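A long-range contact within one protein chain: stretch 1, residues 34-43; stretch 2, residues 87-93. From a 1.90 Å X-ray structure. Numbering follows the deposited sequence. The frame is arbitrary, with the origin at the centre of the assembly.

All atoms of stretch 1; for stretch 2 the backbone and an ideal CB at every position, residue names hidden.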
# COMPACT_ATOMS: atom_id res chain seq x y z
N SER A 34 4.91 8.78 5.30
CA SER A 34 3.53 9.26 5.44
C SER A 34 2.52 8.13 5.26
O SER A 34 1.57 8.01 6.03
CB SER A 34 3.25 10.39 4.45
OG SER A 34 3.98 11.54 4.84
N ILE A 35 2.75 7.30 4.25
CA ILE A 35 1.85 6.17 3.95
C ILE A 35 1.81 5.20 5.14
O ILE A 35 0.74 4.76 5.57
CB ILE A 35 2.31 5.42 2.66
CG1 ILE A 35 2.15 6.34 1.44
CG2 ILE A 35 1.54 4.11 2.48
CD1 ILE A 35 2.93 5.88 0.19
N LEU A 36 2.98 4.90 5.68
CA LEU A 36 3.05 4.01 6.86
C LEU A 36 2.37 4.61 8.09
O LEU A 36 1.69 3.89 8.83
CB LEU A 36 4.51 3.62 7.14
CG LEU A 36 5.09 2.63 6.13
CD1 LEU A 36 6.60 2.50 6.29
CD2 LEU A 36 4.42 1.26 6.29
N ASN A 37 2.54 5.92 8.30
CA ASN A 37 1.87 6.63 9.40
C ASN A 37 0.36 6.52 9.29
O ASN A 37 -0.33 6.31 10.28
CB ASN A 37 2.21 8.13 9.42
CG ASN A 37 3.65 8.42 9.83
OD1 ASN A 37 4.36 7.55 10.35
ND2 ASN A 37 4.11 9.66 9.58
N VAL A 38 -0.14 6.69 8.07
CA VAL A 38 -1.56 6.62 7.79
C VAL A 38 -2.08 5.18 7.96
O VAL A 38 -3.16 4.97 8.51
CB VAL A 38 -1.88 7.17 6.39
CG1 VAL A 38 -3.33 6.90 6.01
CG2 VAL A 38 -1.57 8.66 6.33
N ALA A 39 -1.30 4.20 7.50
CA ALA A 39 -1.63 2.79 7.74
C ALA A 39 -1.67 2.46 9.23
O ALA A 39 -2.54 1.70 9.67
CB ALA A 39 -0.63 1.88 7.02
N ASN A 40 -0.75 3.03 10.00
CA ASN A 40 -0.71 2.85 11.46
C ASN A 40 -1.91 3.52 12.12
O ASN A 40 -2.53 2.94 13.02
CB ASN A 40 0.60 3.41 12.03
CG ASN A 40 0.80 3.08 13.52
OD1 ASN A 40 0.46 1.99 13.99
ND2 ASN A 40 1.36 4.03 14.26
N ARG A 41 -2.23 4.74 11.68
CA ARG A 41 -3.43 5.42 12.12
C ARG A 41 -4.67 4.55 11.85
O ARG A 41 -5.44 4.24 12.77
CB ARG A 41 -3.56 6.78 11.42
CG ARG A 41 -4.78 7.59 11.85
CD ARG A 41 -4.86 8.97 11.18
NE ARG A 41 -4.96 8.90 9.72
CZ ARG A 41 -6.04 8.54 9.03
NH1 ARG A 41 -7.16 8.16 9.65
NH2 ARG A 41 -6.00 8.54 7.70
N ILE A 42 -4.85 4.16 10.59
CA ILE A 42 -5.98 3.32 10.17
C ILE A 42 -6.12 2.06 11.03
O ILE A 42 -7.20 1.80 11.56
CB ILE A 42 -5.86 2.92 8.68
CG1 ILE A 42 -6.15 4.12 7.77
CG2 ILE A 42 -6.83 1.79 8.35
CD1 ILE A 42 -5.88 3.84 6.32
N ALA A 43 -5.03 1.29 11.16
CA ALA A 43 -5.00 0.08 12.01
C ALA A 43 -5.48 0.35 13.44
O ALA A 43 -6.28 -0.41 13.98
CB ALA A 43 -3.59 -0.52 12.05
N UNK A 87 -10.23 4.60 -2.11
CA UNK A 87 -10.47 4.87 -0.68
C UNK A 87 -9.22 5.17 0.16
O UNK A 87 -9.20 6.15 0.91
CB UNK A 87 -11.19 3.67 -0.06
N UNK A 88 -8.19 4.33 0.05
CA UNK A 88 -6.94 4.53 0.82
C UNK A 88 -6.26 5.85 0.44
O UNK A 88 -5.80 6.58 1.30
CB UNK A 88 -5.98 3.37 0.58
N UNK A 89 -6.22 6.15 -0.86
CA UNK A 89 -5.61 7.40 -1.34
C UNK A 89 -6.34 8.62 -0.76
O UNK A 89 -5.72 9.64 -0.48
CB UNK A 89 -5.63 7.45 -2.87
N UNK A 90 -7.66 8.51 -0.58
CA UNK A 90 -8.45 9.55 0.12
C UNK A 90 -8.01 9.80 1.56
O UNK A 90 -8.02 10.94 2.03
CB UNK A 90 -9.93 9.16 0.12
N UNK A 91 -7.65 8.73 2.26
CA UNK A 91 -7.08 8.83 3.61
C UNK A 91 -5.66 9.42 3.58
O UNK A 91 -5.28 10.21 4.45
CB UNK A 91 -7.06 7.45 4.27
N UNK A 92 -4.90 9.03 2.56
CA UNK A 92 -3.53 9.51 2.38
C UNK A 92 -3.49 11.02 2.16
O UNK A 92 -2.67 11.71 2.77
CB UNK A 92 -2.87 8.79 1.20
N UNK A 93 -4.36 11.51 1.29
CA UNK A 93 -4.36 12.92 0.90
C UNK A 93 -5.19 13.80 1.86
O UNK A 93 -5.06 15.03 1.83
CB UNK A 93 -4.90 13.06 -0.52

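Both stretches are helical, and their N-to-C directions make an angle of 107°, so the helices cross steeply. Stretch 1 offers its partner a row of aliphatic side chains, Ile35, Val38 and Ile42, with the guanidinium of Arg41 beside it.

At position 87 the ideal CB has nothing of stretch 1 within 5.5 Å, so the contact sets no demand. A phi of -59° would admit most residues, proline among them. The deposited residue is Pro87, which stays out of reach.

Position 88 is more informative. Its CA-to-CB bond points sideways, and again nothing lies within 5.5 Å of the ideal CB, so a short side chain would fall short of the neighbouring helix. A long apolar one could swing across to the aliphatic row; leucine, methionine or an aromatic residue would all be reasonable. The residue is Phe88, with chi1 at -176° (t), and its ring reaches three residues of stretch 1. Ile42 CD1 lies 3.6 Å from Phe88 CE1, and Ile35 CG2 lies 4.0 Å from Phe88 CE2, both at the ring edge, near its plane. Val38 CG1 approaches obliquely, 4.1 Å from Phe88 CE1. A flat, rigid ring thus spans more than a full turn of stretch 1, bringing residues seven apart in sequence into one apolar cluster.

Position 89 is out of reach, and stretch 1 gives no preference there. It is Ile89, which makes no contact across the pair.

Position 90 is out of reach of stretch 1, which sets no demand there. Its helical angles would admit alanine or most other residues; an ideal CB would sit 3.2 Å from Pro87 O, a close approach but one usual in a helix, so the geometry does not require the glycine found, Gly90.

At position 91 the CB points toward stretch 1. The ideal CB is 3.7 Å from Arg41 NH2, 4.1 Å from Val38 CG1 and 4.3 Å from Ile42 CD1, so the site has an aliphatic floor and a positive charge close by. Glutamate or aspartate would answer the charge, and glutamine could accept a hydrogen bond. The residue is Glu91. Its CB packs 4.1 Å from Val38 CG1, while its carboxylate forms a salt bridge with Arg41. The hydrogen bond from Arg41 NH2 to Glu91 OE1 is 3.1 Å long; a second, from Arg41 NH1 to the same Glu91 OE1, is weak at 3.4 Å. The oxygen lies at the edge of the guanidinium, near its plane, where the N-H groups point.

Position 92 has its CB sideways, 5.2 Å from Val38 CG1; its CA and Val38 CA, 6.4 Å apart, are the closest CA pair across the two helices. An apolar chain of medium length, such as leucine, isoleucine or methionine, could fill the remaining gap. Leu92 does so: its CD2 lies 3.8 Å from Ile35 CA, 3.9 Å from Ile35 CG1 and 3.9 Å from Val38 CB.

Position 93 points away, leaving the choice free; Leu93 makes no contact with stretch 1.

Stretch 2 87-93: PFIGELL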
# COMPACT_ATOMS: atom_id res chain seq x y z
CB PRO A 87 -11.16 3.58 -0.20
CG PRO A 87 -11.81 3.03 -1.42
CD PRO A 87 -10.86 3.34 -2.53
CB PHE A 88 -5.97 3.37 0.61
CG PHE A 88 -4.71 3.46 1.44
CD1 PHE A 88 -4.77 3.46 2.83
CD2 PHE A 88 -3.46 3.51 0.83
CE1 PHE A 88 -3.60 3.54 3.61
CE2 PHE A 88 -2.29 3.58 1.60
CZ PHE A 88 -2.37 3.60 3.00
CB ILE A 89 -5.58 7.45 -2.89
CG1 ILE A 89 -4.64 6.35 -3.43
CG2 ILE A 89 -5.15 8.83 -3.38
CD1 ILE A 89 -4.69 6.17 -4.94
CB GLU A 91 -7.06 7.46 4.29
CG GLU A 91 -8.45 6.90 4.57
CD GLU A 91 -9.23 7.76 5.55
OE1 GLU A 91 -8.84 7.81 6.74
OE2 GLU A 91 -10.23 8.38 5.13
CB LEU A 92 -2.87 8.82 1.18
CG LEU A 92 -2.45 7.36 1.36
CD1 LEU A 92 -1.78 6.82 0.09
CD2 LEU A 92 -1.52 7.21 2.55
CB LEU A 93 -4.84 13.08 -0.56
CG LEU A 93 -3.98 12.41 -1.65
CD1 LEU A 93 -4.60 12.55 -3.04
CD2 LEU A 93 -2.56 12.96 -1.65
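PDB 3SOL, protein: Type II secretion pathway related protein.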